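Local atomic coordinates of probable zinc protease (Pseudomonas aeruginosa, PDB entry 4NNZ), a protein that probably acts as one subunit of a heterodimeric zinc-dependent peptidase of the M16 family. Residues 245-250 with 417-422; 297-302 with 311-316; 331-336 with 410-415. All blocks are in the same frame, centred on the assembly; numbering follows the deposited sequence.

Contact 1 of 3, residues 245-250 with 417-422; sequences PNLIMG and LAQVLP
Asn246 and Val420 exchange two backbone hydrogen bonds, and Ile248 and Ala418 repeat the exchange two residues further on. Asn246 N reaches Val420 O at 3.1 Å, and the return bond from Val420 N to Asn246 O, 3.0 Å, is almost straight (177° at the hydrogen). In the second pair, Ile248 N lies 3.1 Å from Ala418 O and Ala418 N lies 2.9 Å from Ile248 O. Two of these acceptors take a CA-H contact as well: Val420 O from Pro245 CA at 3.4 Å and Ile248 O from Leu417 CA. Leu247, Met249 and Leu417 direct their backbone bonds to the flanking strands instead: Leu247 and Met249 bond to Ala315 and Leu313 of strand 309-317, while Leu417 bonds to Arg234 and Leu236 of strand 233-240.

Both strands are therefore interior members of the mixed five-stranded sheet in the C-terminal half of this M16 chain; their axes run antiparallel at 165°.

On the face of Leu247, Met249 and Leu417, the leucine at 417 sets CD1 3.8 Å from Met249 CG, the two side chains lying alongside each other, and its CG meets Leu247 CD1. Gln419, on the same face, satisfies NE2 through Glu326 OE2. On the other face, CG of Asn246 stands between the backbone N and the carbonyl carbon (chi1 69°), and OD1 comes 3.3 Å from Val420 CB, a van der Waals contact rather than a hydrogen bond. Beyond the paired residues, the rings of Pro245 and Pro422 cross at about a right angle, Pro245 CG lying 3.6 Å from Pro422 CD.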
ATOM      1  N   PRO A 245     -20.798   7.287  18.435  1.00 52.12           N
ATOM      2  CA  PRO A 245     -20.242   7.908  17.244  1.00 54.02           C
ATOM      3  C   PRO A 245     -18.981   8.664  17.554  1.00 53.31           C
ATOM      4  O   PRO A 245     -18.913   9.258  18.583  1.00 55.64           O
ATOM      5  CB  PRO A 245     -21.314   8.888  16.856  1.00 53.05           C
ATOM      6  CG  PRO A 245     -22.550   8.286  17.357  1.00 54.87           C
ATOM      7  CD  PRO A 245     -22.212   7.575  18.607  1.00 52.87           C
ATOM      8  N   ASN A 246     -17.991   8.642  16.684  1.00 49.31           N
ATOM      9  CA  ASN A 246     -16.759   9.340  16.962  1.00 45.12           C
ATOM     10  C   ASN A 246     -15.961   9.750  15.753  1.00 41.56           C
ATOM     11  O   ASN A 246     -16.144   9.245  14.690  1.00 41.21           O
ATOM     12  CB  ASN A 246     -15.917   8.568  17.957  1.00 49.68           C
ATOM     13  CG  ASN A 246     -15.365   7.299  17.390  1.00 49.85           C
ATOM     14  OD1 ASN A 246     -16.089   6.385  17.107  1.00 49.74           O
ATOM     15  ND2 ASN A 246     -14.062   7.255  17.218  1.00 51.58           N
ATOM     16  N   LEU A 247     -15.077  10.701  15.951  1.00 38.65           N
ATOM     17  CA  LEU A 247     -14.391  11.355  14.887  1.00 37.88           C
ATOM     18  C   LEU A 247     -12.925  11.143  14.998  1.00 38.45           C
ATOM     19  O   LEU A 247     -12.379  11.258  16.045  1.00 40.32           O
ATOM     20  CB  LEU A 247     -14.674  12.841  14.935  1.00 36.80           C
ATOM     21  CG  LEU A 247     -14.301  13.622  13.694  1.00 36.84           C
ATOM     22  CD1 LEU A 247     -15.148  13.206  12.532  1.00 38.27           C
ATOM     23  CD2 LEU A 247     -14.477  15.080  13.947  1.00 38.31           C
ATOM     24  N   ILE A 248     -12.290  10.823  13.894  1.00 37.61           N
ATOM     25  CA  ILE A 248     -10.867  10.718  13.854  1.00 34.46           C
ATOM     26  C   ILE A 248     -10.354  11.651  12.795  1.00 33.44           C
ATOM     27  O   ILE A 248     -10.781  11.593  11.707  1.00 32.03           O
ATOM     28  CB  ILE A 248     -10.463   9.296  13.486  1.00 35.79           C
ATOM     29  CG1 ILE A 248     -11.315   8.298  14.235  1.00 36.80           C
ATOM     30  CG2 ILE A 248      -8.990   9.068  13.729  1.00 35.96           C
ATOM     31  CD1 ILE A 248     -10.779   6.899  14.223  1.00 39.18           C
ATOM     32  N   MET A 249      -9.433  12.523  13.138  1.00 37.77           N
ATOM     33  CA  MET A 249      -8.765  13.356  12.159  1.00 38.15           C
ATOM     34  C   MET A 249      -7.270  13.166  12.191  1.00 37.27           C
ATOM     35  O   MET A 249      -6.674  13.226  13.218  1.00 42.46           O
ATOM     36  CB  MET A 249      -9.077  14.806  12.411  1.00 39.09           C
ATOM     37  CG  MET A 249     -10.514  15.161  12.156  1.00 41.23           C
ATOM     38  SD  MET A 249     -10.928  16.786  12.730  1.00 46.41           S
ATOM     39  CE  MET A 249     -10.111  17.816  11.553  1.00 44.71           C
ATOM     40  N   GLY A 250      -6.663  12.939  11.052  1.00 40.07           N
ATOM     41  CA  GLY A 250      -5.231  12.780  10.982  1.00 36.10           C
ATOM     42  C   GLY A 250      -4.574  13.695   9.990  1.00 34.00           C
ATOM     43  O   GLY A 250      -5.070  13.863   8.947  1.00 35.10           O
ATOM     44  N   LEU A 417      -9.950  12.234   7.461  1.00 36.85           N
ATOM     45  CA  LEU A 417     -10.949  12.304   8.484  1.00 37.77           C
ATOM     46  C   LEU A 417     -11.892  11.134   8.367  1.00 38.27           C
ATOM     47  O   LEU A 417     -12.351  10.842   7.316  1.00 38.32           O
ATOM     48  CB  LEU A 417     -11.721  13.601   8.362  1.00 37.18           C
ATOM     49  CG  LEU A 417     -12.954  13.744   9.214  1.00 36.13           C
ATOM     50  CD1 LEU A 417     -13.223  15.177   9.520  1.00 39.17           C
ATOM     51  CD2 LEU A 417     -14.143  13.114   8.561  1.00 38.57           C
ATOM     52  N   ALA A 418     -12.173  10.462   9.465  1.00 37.14           N
ATOM     53  CA  ALA A 418     -13.098   9.357   9.442  1.00 37.32           C
ATOM     54  C   ALA A 418     -14.215   9.435  10.454  1.00 36.12           C
ATOM     55  O   ALA A 418     -13.967   9.692  11.573  1.00 38.10           O
ATOM     56  CB  ALA A 418     -12.354   8.071   9.612  1.00 38.95           C
ATOM     57  N   GLN A 419     -15.440   9.160  10.046  1.00 36.06           N
ATOM     58  CA  GLN A 419     -16.557   9.098  10.953  1.00 35.21           C
ATOM     59  C   GLN A 419     -16.834   7.660  11.257  1.00 34.78           C
ATOM     60  O   GLN A 419     -17.016   6.877  10.376  1.00 35.29           O
ATOM     61  CB  GLN A 419     -17.791   9.746  10.342  1.00 37.80           C
ATOM     62  CG  GLN A 419     -17.522  11.121   9.778  1.00 42.34           C
ATOM     63  CD  GLN A 419     -18.739  11.975   9.529  1.00 42.39           C
ATOM     64  OE1 GLN A 419     -19.786  11.515   9.158  1.00 44.96           O
ATOM     65  NE2 GLN A 419     -18.573  13.247   9.702  1.00 49.19           N
ATOM     66  N   VAL A 420     -16.830   7.314  12.521  1.00 34.66           N
ATOM     67  CA  VAL A 420     -17.129   5.972  12.881  1.00 34.87           C
ATOM     68  C   VAL A 420     -18.492   5.950  13.477  1.00 34.49           C
ATOM     69  O   VAL A 420     -18.721   6.528  14.485  1.00 36.13           O
ATOM     70  CB  VAL A 420     -16.144   5.450  13.897  1.00 39.08           C
ATOM     71  CG1 VAL A 420     -16.336   3.979  14.098  1.00 41.53           C
ATOM     72  CG2 VAL A 420     -14.739   5.748  13.469  1.00 40.36           C
ATOM     73  N   LEU A 421     -19.403   5.290  12.816  1.00 34.88           N
ATOM     74  CA  LEU A 421     -20.765   5.368  13.211  1.00 37.31           C
ATOM     75  C   LEU A 421     -21.356   4.080  13.631  1.00 38.67           C
ATOM     76  O   LEU A 421     -21.003   3.046  13.164  1.00 35.34           O
ATOM     77  CB  LEU A 421     -21.600   5.960  12.106  1.00 40.46           C
ATOM     78  CG  LEU A 421     -21.294   7.402  11.812  1.00 39.82           C
ATOM     79  CD1 LEU A 421     -21.987   7.782  10.542  1.00 42.72           C
ATOM     80  CD2 LEU A 421     -21.774   8.270  12.925  1.00 40.33           C
ATOM     81  N   PRO A 422     -22.334   4.162  14.504  1.00 44.41           N
ATOM     82  CA  PRO A 422     -23.032   2.986  14.977  1.00 46.05           C
ATOM     83  C   PRO A 422     -23.978   2.471  13.968  1.00 45.86           C
ATOM     84  O   PRO A 422     -24.642   3.240  13.359  1.00 47.65           O
ATOM     85  CB  PRO A 422     -23.827   3.506  16.152  1.00 46.75           C
ATOM     86  CG  PRO A 422     -23.753   4.959  16.090  1.00 48.07           C
ATOM     87  CD  PRO A 422     -22.475   5.272  15.440  1.00 45.52           C
TER

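Contact 2 of 3, residues 297-302 with 311-316; sequences ASTYYD and FVLSAT
Residues 297-301 and 311-316 run antiparallel, their axes 4.4 Å apart at closest and inclined at 164°, with Ser298-Ser314 and Tyr300-Val312 as the hydrogen-bonded pairs. Ser314 N lies 2.8 Å from Ser298 O. Val312 N to Tyr300 O measures 2.9 Å and Tyr300 N to Val312 O 3.1 Å. The bond from Ser298 N to Ser314 O is also present, but the position of that oxygen is less certain.

This is the body of a beta hairpin, formed by strands 294-301 and 309-317. On one face the methyls of Ala297 and Ala315 meet, CB to CB 3.8 Å. Further along that face, CG of Tyr301 is anti to the backbone N (chi1 169°), and Phe311 CD2 lies 3.9 Å from Tyr301 CB; the two rings are oblique, their planes at 38°. Leu313 CD1 sits at the edge of the Phe311 ring, in its plane. On the opposite face Ser298 OG comes 3.2 Å from Ser314 CB, whereas the two hydroxyl oxygens stay 4.2 Å apart.

Strand 294-301 is an outermost strand of the sheet within this chain, and strand 309-317 continues it inward to strand 246-253. Tyr301 bonds through OH to Pro254 O and packs on Val265 and Leu268 of helix 262-276, while Leu313 and Ala315 lie against Leu332 and Val328 of helix 325-341.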
ATOM      1  N   ALA A 297     -11.867  14.241  24.015  1.00 45.65           N
ATOM      2  CA  ALA A 297     -11.072  14.482  22.855  1.00 43.16           C
ATOM      3  C   ALA A 297      -9.614  14.253  23.165  1.00 43.35           C
ATOM      4  O   ALA A 297      -9.147  14.620  24.201  1.00 48.57           O
ATOM      5  CB  ALA A 297     -11.308  15.884  22.355  1.00 40.88           C
ATOM      6  N   SER A 298      -8.894  13.651  22.248  1.00 44.12           N
ATOM      7  CA  SER A 298      -7.493  13.376  22.447  1.00 43.51           C
ATOM      8  C   SER A 298      -6.640  13.641  21.237  1.00 44.48           C
ATOM      9  O   SER A 298      -7.133  13.962  20.193  1.00 41.33           O
ATOM     10  CB  SER A 298      -7.289  11.969  22.904  1.00 44.61           C
ATOM     11  OG  SER A 298      -7.904  11.096  22.020  1.00 53.43           O
ATOM     12  N   THR A 299      -5.342  13.540  21.427  1.00 40.66           N
ATOM     13  CA  THR A 299      -4.389  13.659  20.365  1.00 41.11           C
ATOM     14  C   THR A 299      -3.304  12.632  20.535  1.00 41.82           C
ATOM     15  O   THR A 299      -2.976  12.242  21.625  1.00 38.98           O
ATOM     16  CB  THR A 299      -3.733  15.044  20.296  1.00 43.82           C
ATOM     17  OG1 THR A 299      -2.776  15.164  21.325  1.00 45.71           O
ATOM     18  CG2 THR A 299      -4.698  16.094  20.466  1.00 46.42           C
ATOM     19  N   TYR A 300      -2.781  12.160  19.427  1.00 43.17           N
ATOM     20  CA  TYR A 300      -1.632  11.324  19.458  1.00 48.57           C
ATOM     21  C   TYR A 300      -0.733  11.694  18.305  1.00 46.55           C
ATOM     22  O   TYR A 300      -1.198  11.872  17.235  1.00 52.65           O
ATOM     23  CB  TYR A 300      -2.085   9.878  19.409  1.00 57.00           C
ATOM     24  CG  TYR A 300      -0.999   8.858  19.225  1.00 72.72           C
ATOM     25  CD1 TYR A 300      -0.143   8.526  20.243  1.00 74.19           C
ATOM     26  CD2 TYR A 300      -0.841   8.220  18.019  1.00 84.46           C
ATOM     27  CE1 TYR A 300       0.848   7.590  20.064  1.00 81.63           C
ATOM     28  CE2 TYR A 300       0.148   7.290  17.829  1.00 87.45           C
ATOM     29  CZ  TYR A 300       0.985   6.969  18.851  1.00 88.87           C
ATOM     30  OH  TYR A 300       1.951   6.018  18.630  1.00 87.64           O
ATOM     31  N   TYR A 301       0.545  11.894  18.544  1.00 47.63           N
ATOM     32  CA  TYR A 301       1.531  12.089  17.491  1.00 42.92           C
ATOM     33  C   TYR A 301       2.841  11.428  17.850  1.00 41.50           C
ATOM     34  O   TYR A 301       3.424  11.796  18.827  1.00 37.46           O
ATOM     35  CB  TYR A 301       1.769  13.577  17.308  1.00 42.49           C
ATOM     36  CG  TYR A 301       2.931  13.950  16.437  1.00 41.56           C
ATOM     37  CD1 TYR A 301       3.058  13.434  15.185  1.00 40.71           C
ATOM     38  CD2 TYR A 301       3.878  14.836  16.863  1.00 41.33           C
ATOM     39  CE1 TYR A 301       4.097  13.766  14.387  1.00 40.94           C
ATOM     40  CE2 TYR A 301       4.924  15.181  16.063  1.00 41.35           C
ATOM     41  CZ  TYR A 301       5.014  14.636  14.820  1.00 42.91           C
ATOM     42  OH  TYR A 301       6.025  14.954  13.998  1.00 42.18           O
ATOM     43  N   ASP A 302       3.319  10.475  17.066  1.00 42.24           N
ATOM     44  CA  ASP A 302       4.621   9.893  17.317  1.00 41.31           C
ATOM     45  C   ASP A 302       5.660  10.585  16.486  1.00 41.78           C
ATOM     46  O   ASP A 302       5.639  10.517  15.301  1.00 44.17           O
ATOM     47  CB  ASP A 302       4.643   8.412  17.000  1.00 43.87           C
ATOM     48  CG  ASP A 302       5.952   7.765  17.356  1.00 49.27           C
ATOM     49  OD1 ASP A 302       6.908   8.475  17.625  1.00 47.51           O
ATOM     50  OD2 ASP A 302       6.043   6.539  17.367  1.00 51.35           O
ATOM     51  N   PHE A 311      -0.452  13.278  12.712  1.00 34.87           N
ATOM     52  CA  PHE A 311      -0.885  14.014  13.867  1.00 35.44           C
ATOM     53  C   PHE A 311      -2.345  13.760  14.024  1.00 34.51           C
ATOM     54  O   PHE A 311      -3.103  14.089  13.189  1.00 33.26           O
ATOM     55  CB  PHE A 311      -0.660  15.502  13.678  1.00 38.05           C
ATOM     56  CG  PHE A 311      -0.916  16.312  14.906  1.00 37.07           C
ATOM     57  CD1 PHE A 311      -2.182  16.670  15.259  1.00 36.49           C
ATOM     58  CD2 PHE A 311       0.112  16.710  15.699  1.00 37.10           C
ATOM     59  CE1 PHE A 311      -2.415  17.403  16.378  1.00 36.89           C
ATOM     60  CE2 PHE A 311      -0.118  17.451  16.817  1.00 36.26           C
ATOM     61  CZ  PHE A 311      -1.379  17.794  17.157  1.00 35.01           C
ATOM     62  N   VAL A 312      -2.731  13.163  15.126  1.00 37.17           N
ATOM     63  CA  VAL A 312      -4.052  12.620  15.247  1.00 36.40           C
ATOM     64  C   VAL A 312      -4.957  13.241  16.277  1.00 35.11           C
ATOM     65  O   VAL A 312      -4.568  13.556  17.342  1.00 36.22           O
ATOM     66  CB  VAL A 312      -4.002  11.108  15.440  1.00 35.04           C
ATOM     67  CG1 VAL A 312      -5.385  10.535  15.484  1.00 36.47           C
ATOM     68  CG2 VAL A 312      -3.274  10.486  14.293  1.00 33.33           C
ATOM     69  N   LEU A 313      -6.200  13.411  15.911  1.00 37.15           N
ATOM     70  CA  LEU A 313      -7.190  13.952  16.794  1.00 38.78           C
ATOM     71  C   LEU A 313      -8.337  12.984  16.965  1.00 41.28           C
ATOM     72  O   LEU A 313      -8.768  12.359  16.043  1.00 41.60           O
ATOM     73  CB  LEU A 313      -7.701  15.259  16.247  1.00 39.97           C
ATOM     74  CG  LEU A 313      -6.850  16.447  16.614  1.00 40.93           C
ATOM     75  CD1 LEU A 313      -5.961  16.846  15.473  1.00 41.84           C
ATOM     76  CD2 LEU A 313      -7.716  17.593  17.044  1.00 42.53           C
ATOM     77  N   SER A 314      -8.798  12.846  18.185  1.00 41.21           N
ATOM     78  CA  SER A 314      -9.918  12.005  18.481  1.00 41.06           C
ATOM     79  C   SER A 314     -10.954  12.692  19.353  1.00 40.23           C
ATOM     80  O   SER A 314     -10.630  13.188  20.392  1.00 39.93           O
ATOM     81  CB  SER A 314      -9.400  10.802  19.194  1.00 40.08           C
ATOM     82  OG  SER A 314      -9.935   9.665  18.646  1.00 44.87           O
ATOM     83  N   ALA A 315     -12.192  12.718  18.933  1.00 39.74           N
ATOM     84  CA  ALA A 315     -13.212  13.274  19.771  1.00 40.19           C
ATOM     85  C   ALA A 315     -14.456  12.481  19.640  1.00 40.70           C
ATOM     86  O   ALA A 315     -14.718  11.947  18.622  1.00 42.29           O
ATOM     87  CB  ALA A 315     -13.471  14.708  19.397  1.00 38.22           C
ATOM     88  N   THR A 316     -15.226  12.418  20.689  1.00 43.86           N
ATOM     89  CA  THR A 316     -16.520  11.829  20.604  1.00 45.74           C
ATOM     90  C   THR A 316     -17.491  12.925  20.962  1.00 44.98           C
ATOM     91  O   THR A 316     -17.174  13.789  21.734  1.00 45.40           O
ATOM     92  CB  THR A 316     -16.646  10.579  21.473  1.00 46.79           C
ATOM     93  OG1 THR A 316     -16.717  10.954  22.830  1.00 51.80           O
ATOM     94  CG2 THR A 316     -15.459   9.724  21.308  1.00 48.43           C
TER

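Contact 3 of 3, residues 331-336 with 410-415; sequences GLWKQL and FTPSRL
Trp333 and Phe410 are the flat groups here, and the two methyls of Leu336 serve one ring each. Leu336 CD1 lies 4.1 Å above one face of the Trp333 indole, displaced toward its rim. Leu336 CD2 sits over a face of the Phe410 ring as a CH-pi contact, 3.8 Å from the centroid and 22° off the normal. CG of Leu336 is anti to its own carbonyl carbon (chi1 -61°), and the side chain meets Phe410 at about a right angle.

The contact belongs to the alpha/beta layering of the C-terminal half: helix 325-341, which covers one face of the five-stranded sheet, meets the turn that leads from helix 399-409 into strand 415-422. Phe410 also packs edge-to-face with Phe311 of that sheet.

The indole presents its benzo edge to the turn. Phe410 O lies in the ring plane, 3.2 Å from Trp333 CZ3 and 3.4 Å from Trp333 CH2, a placement consistent with weak attraction between ring C-H groups and the carbonyl; a weak hydrogen bond from Lys340 NZ reaches the same oxygen. Leu415 CD2 also sits at this edge, 4.0 Å from Trp333 CZ2. Pro412 comes in obliquely, its CD 3.8 Å from Trp333 CH2.

No hydrogen bond joins the two segments. Within the turn, residues 412-414 form a short 3-10 segment, and Thr411 OG1 donates to Ser413 OG at 2.8 Å. The same OG1 accepts from Arg414 NH1 at 3.0 Å and 168°, lying in the guanidinium plane.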
ATOM      1  N   GLY A 331     -15.861  22.398  15.338  1.00 40.74           N
ATOM      2  CA  GLY A 331     -15.193  22.805  16.537  1.00 40.47           C
ATOM      3  C   GLY A 331     -13.705  22.568  16.594  1.00 47.53           C
ATOM      4  O   GLY A 331     -12.987  23.388  17.075  1.00 54.20           O
ATOM      5  N   LEU A 332     -13.247  21.430  16.134  1.00 45.84           N
ATOM      6  CA  LEU A 332     -11.840  21.173  16.064  1.00 45.21           C
ATOM      7  C   LEU A 332     -11.112  22.093  15.117  1.00 47.10           C
ATOM      8  O   LEU A 332     -10.037  22.532  15.415  1.00 50.79           O
ATOM      9  CB  LEU A 332     -11.591  19.728  15.695  1.00 45.41           C
ATOM     10  CG  LEU A 332     -11.988  18.754  16.784  1.00 47.57           C
ATOM     11  CD1 LEU A 332     -12.128  17.356  16.264  1.00 52.93           C
ATOM     12  CD2 LEU A 332     -11.047  18.772  17.954  1.00 45.70           C
ATOM     13  N   TRP A 333     -11.687  22.381  13.971  1.00 46.48           N
ATOM     14  CA  TRP A 333     -11.051  23.264  13.027  1.00 44.17           C
ATOM     15  C   TRP A 333     -10.908  24.634  13.636  1.00 43.29           C
ATOM     16  O   TRP A 333      -9.936  25.292  13.427  1.00 44.35           O
ATOM     17  CB  TRP A 333     -11.806  23.314  11.714  1.00 43.82           C
ATOM     18  CG  TRP A 333     -11.359  22.330  10.693  1.00 44.47           C
ATOM     19  CD1 TRP A 333     -12.091  21.341  10.182  1.00 43.40           C
ATOM     20  CD2 TRP A 333     -10.095  22.255  10.051  1.00 42.28           C
ATOM     21  NE1 TRP A 333     -11.386  20.644   9.282  1.00 42.31           N
ATOM     22  CE2 TRP A 333     -10.148  21.192   9.178  1.00 41.65           C
ATOM     23  CE3 TRP A 333      -8.927  22.990  10.132  1.00 43.99           C
ATOM     24  CZ2 TRP A 333      -9.091  20.837   8.397  1.00 43.52           C
ATOM     25  CZ3 TRP A 333      -7.887  22.633   9.365  1.00 44.55           C
ATOM     26  CH2 TRP A 333      -7.966  21.574   8.505  1.00 46.19           C
ATOM     27  N   LYS A 334     -11.872  25.042  14.425  1.00 42.58           N
ATOM     28  CA  LYS A 334     -11.818  26.325  15.056  1.00 46.66           C
ATOM     29  C   LYS A 334     -10.638  26.427  15.974  1.00 45.64           C
ATOM     30  O   LYS A 334      -9.950  27.403  15.985  1.00 47.13           O
ATOM     31  CB  LYS A 334     -13.066  26.520  15.879  1.00 51.75           C
ATOM     32  CG  LYS A 334     -13.807  27.789  15.577  1.00 56.87           C
ATOM     33  CD  LYS A 334     -14.801  28.117  16.666  1.00 64.96           C
ATOM     34  CE  LYS A 334     -14.216  29.028  17.731  1.00 65.14           C
ATOM     35  NZ  LYS A 334     -15.078  30.193  18.041  1.00 61.24           N
ATOM     36  N   GLN A 335     -10.423  25.410  16.761  1.00 42.52           N
ATOM     37  CA  GLN A 335      -9.271  25.347  17.610  1.00 43.12           C
ATOM     38  C   GLN A 335      -7.966  25.277  16.867  1.00 42.70           C
ATOM     39  O   GLN A 335      -7.015  25.854  17.277  1.00 45.83           O
ATOM     40  CB  GLN A 335      -9.417  24.192  18.569  1.00 45.40           C
ATOM     41  CG  GLN A 335     -10.658  24.314  19.405  1.00 48.69           C
ATOM     42  CD  GLN A 335     -10.752  25.649  20.093  1.00 49.84           C
ATOM     43  OE1 GLN A 335      -9.769  26.151  20.585  1.00 51.87           O
ATOM     44  NE2 GLN A 335     -11.928  26.227  20.116  1.00 45.38           N
ATOM     45  N   LEU A 336      -7.914  24.533  15.790  1.00 45.68           N
ATOM     46  CA  LEU A 336      -6.749  24.533  14.946  1.00 43.87           C
ATOM     47  C   LEU A 336      -6.499  25.870  14.304  1.00 44.41           C
ATOM     48  O   LEU A 336      -5.391  26.268  14.186  1.00 43.18           O
ATOM     49  CB  LEU A 336      -6.833  23.449  13.900  1.00 44.77           C
ATOM     50  CG  LEU A 336      -6.925  22.037  14.446  1.00 43.25           C
ATOM     51  CD1 LEU A 336      -7.377  21.044  13.412  1.00 44.02           C
ATOM     52  CD2 LEU A 336      -5.626  21.601  15.044  1.00 43.94           C
ATOM     53  N   PHE A 410      -1.838  21.921   9.347  1.00 40.52           N
ATOM     54  CA  PHE A 410      -3.232  21.693   9.540  1.00 41.13           C
ATOM     55  C   PHE A 410      -4.028  22.211   8.379  1.00 41.34           C
ATOM     56  O   PHE A 410      -4.874  23.021   8.526  1.00 46.13           O
ATOM     57  CB  PHE A 410      -3.678  22.296  10.855  1.00 45.14           C
ATOM     58  CG  PHE A 410      -3.001  21.694  12.037  1.00 46.96           C
ATOM     59  CD1 PHE A 410      -2.648  20.378  12.022  1.00 47.21           C
ATOM     60  CD2 PHE A 410      -2.708  22.437  13.138  1.00 47.85           C
ATOM     61  CE1 PHE A 410      -2.014  19.804  13.074  1.00 46.57           C
ATOM     62  CE2 PHE A 410      -2.073  21.869  14.205  1.00 50.37           C
ATOM     63  CZ  PHE A 410      -1.725  20.547  14.171  1.00 49.24           C
ATOM     64  N   THR A 411      -3.767  21.670   7.218  1.00 38.02           N
ATOM     65  CA  THR A 411      -4.431  22.044   6.018  1.00 38.26           C
ATOM     66  C   THR A 411      -5.302  20.907   5.574  1.00 39.77           C
ATOM     67  O   THR A 411      -4.999  19.785   5.842  1.00 42.30           O
ATOM     68  CB  THR A 411      -3.414  22.324   4.933  1.00 40.11           C
ATOM     69  OG1 THR A 411      -2.826  21.111   4.513  1.00 39.55           O
ATOM     70  CG2 THR A 411      -2.352  23.181   5.441  1.00 40.50           C
ATOM     71  N   PRO A 412      -6.373  21.176   4.872  1.00 39.87           N
ATOM     72  CA  PRO A 412      -7.254  20.110   4.445  1.00 39.70           C
ATOM     73  C   PRO A 412      -6.577  19.193   3.488  1.00 38.52           C
ATOM     74  O   PRO A 412      -6.966  18.087   3.374  1.00 41.86           O
ATOM     75  CB  PRO A 412      -8.378  20.842   3.779  1.00 39.28           C
ATOM     76  CG  PRO A 412      -8.444  22.108   4.487  1.00 41.55           C
ATOM     77  CD  PRO A 412      -7.066  22.457   4.890  1.00 42.21           C
ATOM     78  N   SER A 413      -5.555  19.657   2.818  1.00 39.40           N
ATOM     79  CA  SER A 413      -4.824  18.838   1.887  1.00 37.89           C
ATOM     80  C   SER A 413      -4.067  17.739   2.556  1.00 35.41           C
ATOM     81  O   SER A 413      -3.622  16.861   1.915  1.00 36.83           O
ATOM     82  CB  SER A 413      -3.898  19.662   1.027  1.00 36.66           C
ATOM     83  OG  SER A 413      -3.050  20.440   1.798  1.00 36.77           O
ATOM     84  N   ARG A 414      -3.901  17.825   3.850  1.00 35.38           N
ATOM     85  CA  ARG A 414      -3.135  16.853   4.566  1.00 35.87           C
ATOM     86  C   ARG A 414      -3.987  15.983   5.442  1.00 33.65           C
ATOM     87  O   ARG A 414      -3.493  15.215   6.179  1.00 31.08           O
ATOM     88  CB  ARG A 414      -2.091  17.550   5.401  1.00 36.12           C
ATOM     89  CG  ARG A 414      -1.049  18.250   4.594  1.00 37.45           C
ATOM     90  CD  ARG A 414      -0.328  19.284   5.399  1.00 36.55           C
ATOM     91  NE  ARG A 414       0.915  19.638   4.769  1.00 40.34           N
ATOM     92  CZ  ARG A 414       1.057  20.592   3.872  1.00 39.02           C
ATOM     93  NH1 ARG A 414       0.041  21.304   3.511  1.00 42.08           N
ATOM     94  NH2 ARG A 414       2.223  20.839   3.356  1.00 39.50           N
ATOM     95  N   LEU A 415      -5.280  16.131   5.325  1.00 34.20           N
ATOM     96  CA  LEU A 415      -6.213  15.544   6.227  1.00 34.78           C
ATOM     97  C   LEU A 415      -6.863  14.261   5.762  1.00 36.74           C
ATOM     98  O   LEU A 415      -7.322  14.181   4.665  1.00 37.05           O
ATOM     99  CB  LEU A 415      -7.298  16.555   6.518  1.00 35.28           C
ATOM    100  CG  LEU A 415      -8.529  16.060   7.234  1.00 37.54           C
ATOM    101  CD1 LEU A 415      -8.207  15.838   8.684  1.00 37.85           C
ATOM    102  CD2 LEU A 415      -9.632  17.057   7.102  1.00 38.82           C
TER

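How the contacts relate
Contacts 1 and 2 belong to one five-stranded sheet, their centres about 11 Å apart. Strands 246-253 and 309-317 are neighbours there, and Met249 O to Leu313 N, 2.7 Å, probably joins them as a hydrogen bond. Contact 3, centred about 14 Å from contact 1 and 12 Å from contact 2, lies where helix 325-341 covers the sheet: Met249 SD meets Leu332 CD1 at 3.8 Å, and Leu313 CD2 meets Leu332 CD2 at 3.6 Å. Along the chain, strand 246-253 comes first, then the local hairpin of contact 2, then helix 325-341; the last strand, 415-422, inserts between strands 233-240 and 246-253. Chain-distant segments thus close the C-terminal half as one alpha/beta unit.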